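Local coordinates for mitogen-activated protein kinase, putative (Map kinase-like protein) (Leishmania major, PDB 3PG1), which probably binds ATP and phosphorylates serine and threonine residues of other proteins, as expected of a MAP kinase of the eukaryotic protein kinase fold, at residues A[21-29]-A[39-49]; A[245-253]-A[275-285]. One frame throughout, in Å; residues are numbered along the deposited sequence.

Contact 1 (A[21-29]-A[39-49]); sequences QSPYTVQRF and CAGVDSEGIPV
Both Q27 N and R28 N donate to A40 O, and this shared acceptor shifts the antiparallel register of 25-29 against 39-42 by one residue. R28 N, 3.0 Å from A40 O, bonds almost straight (174° at the hydrogen), while Q27 N arrives on a lone pair in the carbonyl plane with a more bent N-H. The double grip marks a classic beta bulge; beyond it T25 and V42 form a hydrogen-bonded pair, with V26 and G41 the non-hydrogen-bonded pair beside it. R28 runs out across its partner strand: with CG between its own backbone N and carbonyl carbon (chi1 71°) and the chain extended to NE, the guanidinium lies with one face over A40 CB, 3.7 Å from CZ to that methyl. Q27 crosses V42 at a slant, OE1 3.3 Å from V42 CG2. On the face shared by V26, F29 and C39, V26 CG1 meets C39 CB at 3.8 Å. C39 SG is 4.0 Å from F29 CD1, an oblique sulfur-aromatic contact, and the 7-19 helix covers V26 through M10, I14 and L17. At the turn end, Y24 lays CD1 against D43 CA and 3.8 Å from V49 CG2, and V42 O sits at the ring edge; the ring and the D43 carboxylate planes are 20° apart. Y24 OH hydrogen-bonds to D96, and D43 OD2 makes a salt bridge with R95, tying both to the start of the far outer strand, 96-100, and the residue before it. A type I turn from D43 to G46 leads back to 48-49. This bulged hairpin begins the five-stranded N-terminal-lobe sheet of protein kinases, and is the kind whose tip carries the glycine-rich loop, which probably covers bound nucleotide.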
loop_
_atom_site.group_PDB
_atom_site.type_symbol
_atom_site.label_atom_id
_atom_site.label_comp_id
_atom_site.label_asym_id
_atom_site.label_seq_id
_atom_site.Cartn_x
_atom_site.Cartn_y
_atom_site.Cartn_z
ATOM N N GLN A 21 10.668 -22.579 20.630
ATOM C CA GLN A 21 9.497 -22.793 21.511
ATOM C C GLN A 21 8.384 -21.743 21.188
ATOM O O GLN A 21 7.621 -21.332 22.069
ATOM C CB GLN A 21 9.870 -22.838 23.019
ATOM C CG GLN A 21 10.945 -23.870 23.371
ATOM C CD GLN A 21 10.861 -24.436 24.776
ATOM O OE1 GLN A 21 9.893 -25.107 25.148
ATOM N NE2 GLN A 21 11.927 -24.280 25.556
ATOM N N SER A 22 8.319 -21.323 19.898
ATOM C CA SER A 22 7.367 -20.342 19.360
ATOM C C SER A 22 5.902 -20.764 19.572
ATOM O O SER A 22 5.609 -21.974 19.594
ATOM C CB SER A 22 7.644 -20.075 17.881
ATOM O OG SER A 22 6.664 -20.640 17.023
ATOM N N PRO A 23 4.968 -19.790 19.717
ATOM C CA PRO A 23 3.553 -20.161 19.927
ATOM C C PRO A 23 2.799 -20.529 18.638
ATOM O O PRO A 23 1.568 -20.648 18.665
ATOM C CB PRO A 23 2.965 -18.906 20.586
ATOM C CG PRO A 23 3.767 -17.783 20.021
ATOM C CD PRO A 23 5.156 -18.323 19.769
ATOM N N TYR A 24 3.531 -20.730 17.527
ATOM C CA TYR A 24 2.965 -20.990 16.208
ATOM C C TYR A 24 2.936 -22.421 15.726
ATOM O O TYR A 24 3.745 -23.251 16.139
ATOM C CB TYR A 24 3.612 -20.071 15.145
ATOM C CG TYR A 24 3.610 -18.616 15.555
ATOM C CD1 TYR A 24 2.449 -17.853 15.483
ATOM C CD2 TYR A 24 4.757 -18.017 16.070
ATOM C CE1 TYR A 24 2.430 -16.526 15.906
ATOM C CE2 TYR A 24 4.752 -16.691 16.489
ATOM C CZ TYR A 24 3.586 -15.949 16.409
ATOM O OH TYR A 24 3.576 -14.640 16.831
ATOM N N THR A 25 1.979 -22.695 14.836
ATOM C CA THR A 25 1.783 -23.972 14.160
ATOM C C THR A 25 1.723 -23.644 12.663
ATOM O O THR A 25 0.754 -23.023 12.218
ATOM C CB THR A 25 0.519 -24.694 14.687
ATOM O OG1 THR A 25 0.603 -24.842 16.106
ATOM C CG2 THR A 25 0.307 -26.059 14.034
ATOM N N VAL A 26 2.781 -24.003 11.914
ATOM C CA VAL A 26 2.891 -23.769 10.463
ATOM C C VAL A 26 1.979 -24.780 9.751
ATOM O O VAL A 26 2.260 -25.977 9.767
ATOM C CB VAL A 26 4.355 -23.855 9.953
ATOM C CG1 VAL A 26 4.460 -23.424 8.496
ATOM C CG2 VAL A 26 5.301 -23.042 10.825
ATOM N N GLN A 27 0.880 -24.293 9.157
ATOM C CA GLN A 27 -0.110 -25.137 8.496
ATOM C C GLN A 27 0.177 -25.400 7.023
ATOM O O GLN A 27 0.169 -26.558 6.604
ATOM C CB GLN A 27 -1.528 -24.571 8.679
ATOM C CG GLN A 27 -2.107 -24.752 10.080
ATOM C CD GLN A 27 -3.547 -24.296 10.171
ATOM O OE1 GLN A 27 -3.915 -23.197 9.736
ATOM N NE2 GLN A 27 -4.395 -25.134 10.753
ATOM N N ARG A 28 0.396 -24.333 6.230
ATOM C CA ARG A 28 0.620 -24.466 4.790
ATOM C C ARG A 28 1.571 -23.415 4.224
ATOM O O ARG A 28 1.816 -22.384 4.851
ATOM C CB ARG A 28 -0.722 -24.472 4.023
ATOM C CG ARG A 28 -1.420 -23.117 4.006
ATOM C CD ARG A 28 -2.899 -23.208 3.705
ATOM N NE ARG A 28 -3.602 -22.040 4.235
ATOM C CZ ARG A 28 -3.771 -20.895 3.579
ATOM N NH1 ARG A 28 -3.302 -20.754 2.343
ATOM N NH2 ARG A 28 -4.414 -19.885 4.149
ATOM N N PHE A 29 2.105 -23.695 3.034
ATOM C CA PHE A 29 2.992 -22.796 2.317
ATOM C C PHE A 29 2.126 -21.782 1.563
ATOM O O PHE A 29 1.146 -22.164 0.912
ATOM C CB PHE A 29 3.885 -23.594 1.354
ATOM C CG PHE A 29 4.814 -22.759 0.509
ATOM C CD1 PHE A 29 6.042 -22.338 1.005
ATOM C CD2 PHE A 29 4.467 -22.404 -0.790
ATOM C CE1 PHE A 29 6.902 -21.570 0.221
ATOM C CE2 PHE A 29 5.324 -21.630 -1.571
ATOM C CZ PHE A 29 6.539 -21.228 -1.064
ATOM N N CYS A 39 4.616 -18.396 4.924
ATOM C CA CYS A 39 3.819 -19.566 5.267
ATOM C C CYS A 39 2.607 -19.150 6.077
ATOM O O CYS A 39 2.710 -18.270 6.931
ATOM C CB CYS A 39 4.655 -20.595 6.019
ATOM S SG CYS A 39 5.673 -21.643 4.955
ATOM N N ALA A 40 1.463 -19.784 5.818
ATOM C CA ALA A 40 0.256 -19.530 6.586
ATOM C C ALA A 40 0.254 -20.482 7.793
ATOM O O ALA A 40 0.354 -21.705 7.635
ATOM C CB ALA A 40 -0.978 -19.740 5.729
ATOM N N GLY A 41 0.213 -19.893 8.982
ATOM C CA GLY A 41 0.201 -20.614 10.245
ATOM C C GLY A 41 -0.922 -20.148 11.146
ATOM O O GLY A 41 -1.834 -19.447 10.694
ATOM N N VAL A 42 -0.864 -20.539 12.431
ATOM C CA VAL A 42 -1.855 -20.174 13.446
ATOM C C VAL A 42 -1.122 -19.817 14.756
ATOM O O VAL A 42 -0.154 -20.493 15.107
ATOM C CB VAL A 42 -2.899 -21.326 13.616
ATOM C CG1 VAL A 42 -3.634 -21.257 14.944
ATOM C CG2 VAL A 42 -3.903 -21.346 12.470
ATOM N N ASP A 43 -1.575 -18.758 15.472
ATOM C CA ASP A 43 -0.992 -18.405 16.772
ATOM C C ASP A 43 -1.559 -19.338 17.900
ATOM O O ASP A 43 -2.377 -20.218 17.613
ATOM C CB ASP A 43 -1.135 -16.892 17.076
ATOM C CG ASP A 43 -2.529 -16.377 17.417
ATOM O OD1 ASP A 43 -3.514 -17.108 17.178
ATOM O OD2 ASP A 43 -2.634 -15.233 17.904
ATOM N N SER A 44 -1.123 -19.163 19.160
ATOM C CA SER A 44 -1.587 -20.011 20.270
ATOM C C SER A 44 -3.092 -19.851 20.633
ATOM O O SER A 44 -3.607 -20.629 21.443
ATOM C CB SER A 44 -0.695 -19.836 21.499
ATOM O OG SER A 44 -0.787 -18.530 22.045
ATOM N N GLU A 45 -3.788 -18.874 20.006
ATOM C CA GLU A 45 -5.208 -18.573 20.238
ATOM C C GLU A 45 -6.138 -18.920 19.053
ATOM O O GLU A 45 -7.334 -18.603 19.101
ATOM C CB GLU A 45 -5.380 -17.098 20.655
ATOM N N GLY A 46 -5.593 -19.564 18.019
ATOM C CA GLY A 46 -6.356 -19.957 16.838
ATOM C C GLY A 46 -6.389 -18.941 15.708
ATOM O O GLY A 46 -6.811 -19.284 14.599
ATOM N N ILE A 47 -5.955 -17.682 15.966
ATOM C CA ILE A 47 -5.944 -16.611 14.958
ATOM C C ILE A 47 -4.936 -16.866 13.808
ATOM O O ILE A 47 -3.738 -17.032 14.067
ATOM C CB ILE A 47 -5.787 -15.204 15.589
ATOM N N PRO A 48 -5.420 -16.907 12.536
ATOM C CA PRO A 48 -4.510 -17.162 11.397
ATOM C C PRO A 48 -3.468 -16.070 11.183
ATOM O O PRO A 48 -3.785 -14.866 11.227
ATOM C CB PRO A 48 -5.458 -17.269 10.193
ATOM C CG PRO A 48 -6.828 -17.526 10.788
ATOM C CD PRO A 48 -6.817 -16.759 12.076
ATOM N N VAL A 49 -2.214 -16.502 10.969
ATOM C CA VAL A 49 -1.068 -15.612 10.756
ATOM C C VAL A 49 -0.284 -15.975 9.507
ATOM O O VAL A 49 -0.326 -17.117 9.039
ATOM C CB VAL A 49 -0.124 -15.480 11.996
ATOM C CG1 VAL A 49 -0.805 -14.755 13.160
ATOM C CG2 VAL A 49 0.440 -16.835 12.444
#

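Contact 2 (A[245-253]-A[275-285]); sequences KIVEVVGTP and SNVPARAWTAV
R280 lies along the last turn of helix 239-250, anchored by its own backbone: R280 N donates to V249 O at 3.1 Å. From there its CB passes E248 O, and CG comes within 3.0 Å of that same carbonyl oxygen; CD remains near it. Bends at chi2 and chi3 (-147° and -54°) then turn the guanidinium alongside the E248 side chain. CZ and NH2 pass V249 CG2, which sits over one face toward the rim, 3.7 Å from NH2. NH1 reaches E248 CB and, at 3.9 Å, E248 OE1, in the guanidinium plane; this salt bridge is long. V249 also points CG1 over the face of the W282 six-membered ring, 3.9 Å from its centroid, a CH-pi contact, while CG2 meets V285 CG1. Past G251, whose phi is positive, T252 N donates to V277 O, and T252 OG1 accepts from V277 N at 2.8 Å and shares a hydrogen bond with S275 OG. W282 also packs on L294, I297 and A298 of helix 291-300. This is consistent with the family topology in which the C-terminal end of helix αG meets the returning part of the insert that MAP kinases carry between αG and αH.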
loop_
_atom_site.group_PDB
_atom_site.type_symbol
_atom_site.label_atom_id
_atom_site.label_comp_id
_atom_site.label_asym_id
_atom_site.label_seq_id
_atom_site.Cartn_x
_atom_site.Cartn_y
_atom_site.Cartn_z
ATOM N N LYS A 245 -6.683 8.026 -21.745
ATOM C CA LYS A 245 -7.835 7.509 -21.004
ATOM C C LYS A 245 -8.206 8.412 -19.838
ATOM O O LYS A 245 -9.387 8.602 -19.555
ATOM C CB LYS A 245 -7.550 6.079 -20.516
ATOM C CG LYS A 245 -7.770 5.092 -21.693
ATOM C CD LYS A 245 -7.209 3.722 -21.402
ATOM C CE LYS A 245 -7.227 2.859 -22.645
ATOM N NZ LYS A 245 -6.116 3.219 -23.574
ATOM N N ILE A 246 -7.195 8.991 -19.176
ATOM C CA ILE A 246 -7.430 9.870 -18.039
ATOM C C ILE A 246 -8.078 11.179 -18.520
ATOM O O ILE A 246 -9.094 11.616 -17.957
ATOM C CB ILE A 246 -6.086 10.138 -17.281
ATOM C CG1 ILE A 246 -5.592 8.869 -16.535
ATOM C CG2 ILE A 246 -6.244 11.358 -16.323
ATOM C CD1 ILE A 246 -4.093 9.006 -15.856
ATOM N N VAL A 247 -7.447 11.822 -19.516
ATOM C CA VAL A 247 -7.883 13.102 -20.090
ATOM C C VAL A 247 -9.295 13.018 -20.714
ATOM O O VAL A 247 -10.076 13.942 -20.545
ATOM C CB VAL A 247 -6.794 13.683 -21.033
ATOM C CG1 VAL A 247 -7.347 14.769 -21.948
ATOM C CG2 VAL A 247 -5.615 14.213 -20.221
ATOM N N GLU A 248 -9.640 11.888 -21.328
ATOM C CA GLU A 248 -10.970 11.613 -21.871
ATOM C C GLU A 248 -12.027 11.775 -20.782
ATOM O O GLU A 248 -13.123 12.218 -21.073
ATOM C CB GLU A 248 -11.073 10.184 -22.396
ATOM C CG GLU A 248 -10.578 9.984 -23.806
ATOM C CD GLU A 248 -10.752 8.573 -24.346
ATOM O OE1 GLU A 248 -11.214 7.684 -23.590
ATOM O OE2 GLU A 248 -10.369 8.343 -25.517
ATOM N N VAL A 249 -11.702 11.424 -19.536
ATOM C CA VAL A 249 -12.625 11.538 -18.413
ATOM C C VAL A 249 -12.513 12.927 -17.779
ATOM O O VAL A 249 -13.523 13.639 -17.710
ATOM C CB VAL A 249 -12.426 10.380 -17.379
ATOM C CG1 VAL A 249 -13.052 10.708 -16.024
ATOM C CG2 VAL A 249 -12.972 9.058 -17.925
ATOM N N VAL A 250 -11.290 13.315 -17.348
ATOM C CA VAL A 250 -11.063 14.561 -16.612
ATOM C C VAL A 250 -10.986 15.866 -17.440
ATOM O O VAL A 250 -11.096 16.951 -16.899
ATOM C CB VAL A 250 -9.961 14.455 -15.535
ATOM C CG1 VAL A 250 -10.159 13.229 -14.631
ATOM C CG2 VAL A 250 -8.563 14.454 -16.169
ATOM N N GLY A 251 -10.790 15.757 -18.714
ATOM C CA GLY A 251 -10.655 16.941 -19.546
ATOM C C GLY A 251 -9.204 17.347 -19.654
ATOM O O GLY A 251 -8.377 17.021 -18.791
ATOM N N THR A 252 -8.896 18.035 -20.735
ATOM C CA THR A 252 -7.546 18.477 -21.070
ATOM C C THR A 252 -6.987 19.417 -19.985
ATOM O O THR A 252 -7.568 20.469 -19.751
ATOM C CB THR A 252 -7.567 19.112 -22.472
ATOM O OG1 THR A 252 -8.032 18.141 -23.415
ATOM C CG2 THR A 252 -6.206 19.652 -22.894
ATOM N N PRO A 253 -5.868 19.074 -19.321
ATOM C CA PRO A 253 -5.296 20.005 -18.336
ATOM C C PRO A 253 -4.569 21.155 -19.031
ATOM O O PRO A 253 -4.192 21.009 -20.192
ATOM C CB PRO A 253 -4.289 19.120 -17.581
ATOM C CG PRO A 253 -3.832 18.147 -18.617
ATOM C CD PRO A 253 -5.053 17.845 -19.438
ATOM N N SER A 275 -4.193 18.354 -27.730
ATOM C CA SER A 275 -5.276 17.954 -26.833
ATOM C C SER A 275 -6.255 19.107 -26.604
ATOM O O SER A 275 -5.876 20.151 -26.067
ATOM C CB SER A 275 -4.714 17.426 -25.512
ATOM O OG SER A 275 -5.698 16.781 -24.716
ATOM N N ASN A 276 -7.503 18.922 -27.053
ATOM C CA ASN A 276 -8.597 19.891 -26.920
ATOM C C ASN A 276 -9.855 19.048 -26.709
ATOM O O ASN A 276 -10.729 18.951 -27.581
ATOM C CB ASN A 276 -8.701 20.778 -28.180
ATOM C CG ASN A 276 -9.451 22.083 -27.986
ATOM O OD1 ASN A 276 -10.403 22.194 -27.195
ATOM N ND2 ASN A 276 -9.050 23.105 -28.730
ATOM N N VAL A 277 -9.900 18.384 -25.547
ATOM C CA VAL A 277 -10.948 17.445 -25.176
ATOM C C VAL A 277 -11.729 17.955 -23.948
ATOM O O VAL A 277 -11.120 18.289 -22.927
ATOM C CB VAL A 277 -10.306 16.030 -25.002
ATOM C CG1 VAL A 277 -11.091 15.127 -24.066
ATOM C CG2 VAL A 277 -10.081 15.353 -26.350
ATOM N N PRO A 278 -13.082 18.019 -24.037
ATOM C CA PRO A 278 -13.863 18.459 -22.872
ATOM C C PRO A 278 -13.987 17.342 -21.829
ATOM O O PRO A 278 -13.881 16.159 -22.174
ATOM C CB PRO A 278 -15.227 18.809 -23.484
ATOM C CG PRO A 278 -15.338 17.946 -24.684
ATOM C CD PRO A 278 -13.959 17.652 -25.178
ATOM N N ALA A 279 -14.228 17.707 -20.554
ATOM C CA ALA A 279 -14.435 16.705 -19.507
ATOM C C ALA A 279 -15.759 15.963 -19.822
ATOM O O ALA A 279 -16.680 16.568 -20.406
ATOM C CB ALA A 279 -14.523 17.383 -18.145
ATOM N N ARG A 280 -15.840 14.653 -19.484
ATOM C CA ARG A 280 -17.082 13.906 -19.719
ATOM C C ARG A 280 -18.018 14.165 -18.552
ATOM O O ARG A 280 -17.565 14.648 -17.504
ATOM C CB ARG A 280 -16.845 12.390 -19.899
ATOM C CG ARG A 280 -16.159 12.026 -21.215
ATOM C CD ARG A 280 -16.585 10.691 -21.795
ATOM N NE ARG A 280 -16.447 9.553 -20.882
ATOM C CZ ARG A 280 -15.523 8.599 -20.999
ATOM N NH1 ARG A 280 -14.616 8.653 -21.968
ATOM N NH2 ARG A 280 -15.493 7.588 -20.138
ATOM N N ALA A 281 -19.327 13.873 -18.725
ATOM C CA ALA A 281 -20.260 13.993 -17.610
ATOM C C ALA A 281 -19.876 12.820 -16.697
ATOM O O ALA A 281 -19.624 11.710 -17.184
ATOM C CB ALA A 281 -21.707 13.845 -18.085
ATOM N N TRP A 282 -19.744 13.087 -15.398
ATOM C CA TRP A 282 -19.351 12.045 -14.458
ATOM C C TRP A 282 -20.390 10.909 -14.354
ATOM O O TRP A 282 -19.989 9.743 -14.255
ATOM C CB TRP A 282 -18.924 12.643 -13.122
ATOM C CG TRP A 282 -17.531 13.203 -13.179
ATOM C CD1 TRP A 282 -17.176 14.502 -13.397
ATOM C CD2 TRP A 282 -16.305 12.456 -13.111
ATOM N NE1 TRP A 282 -15.807 14.618 -13.429
ATOM C CE2 TRP A 282 -15.246 13.383 -13.217
ATOM C CE3 TRP A 282 -16.002 11.108 -12.861
ATOM C CZ2 TRP A 282 -13.916 13.011 -13.084
ATOM C CZ3 TRP A 282 -14.680 10.746 -12.708
ATOM C CH2 TRP A 282 -13.655 11.694 -12.804
ATOM N N THR A 283 -21.706 11.243 -14.544
ATOM C CA THR A 283 -22.833 10.284 -14.565
ATOM C C THR A 283 -22.604 9.153 -15.600
ATOM O O THR A 283 -23.069 8.042 -15.405
ATOM C CB THR A 283 -24.172 11.004 -14.839
ATOM O OG1 THR A 283 -24.038 11.808 -16.013
ATOM C CG2 THR A 283 -24.620 11.866 -13.695
ATOM N N ALA A 284 -21.851 9.438 -16.667
ATOM C CA ALA A 284 -21.508 8.502 -17.733
ATOM C C ALA A 284 -20.295 7.619 -17.386
ATOM O O ALA A 284 -20.205 6.476 -17.841
ATOM C CB ALA A 284 -21.227 9.281 -19.012
ATOM N N VAL A 285 -19.337 8.178 -16.621
ATOM C CA VAL A 285 -18.118 7.482 -16.205
ATOM C C VAL A 285 -18.431 6.457 -15.081
ATOM O O VAL A 285 -17.889 5.347 -15.075
ATOM C CB VAL A 285 -17.031 8.497 -15.714
ATOM C CG1 VAL A 285 -15.716 7.781 -15.451
ATOM C CG2 VAL A 285 -16.827 9.651 -16.702
HETATM O O HOH W 1 -14.079 14.120 -23.594
#

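In the fold
Contact 1 and contact 2 sit on opposite sides of the chain's centre, 50 Å apart between centres and about 34 Å between nearest atoms, so they do not meet. Both segments of contact 1 precede those of contact 2 in sequence. Contact 1 belongs to the antiparallel sheet of the N-terminal lobe, whereas contact 2 joins parts of the helical C-terminal lobe. The hairpin of contact 1 carries the glycine-rich loop, which in protein kinases roofs the ATP site; contact 2 lies in the other lobe. Their centres lie 24 Å and 27 Å from the chain centre respectively, which places both in peripheral parts of the kinase domain.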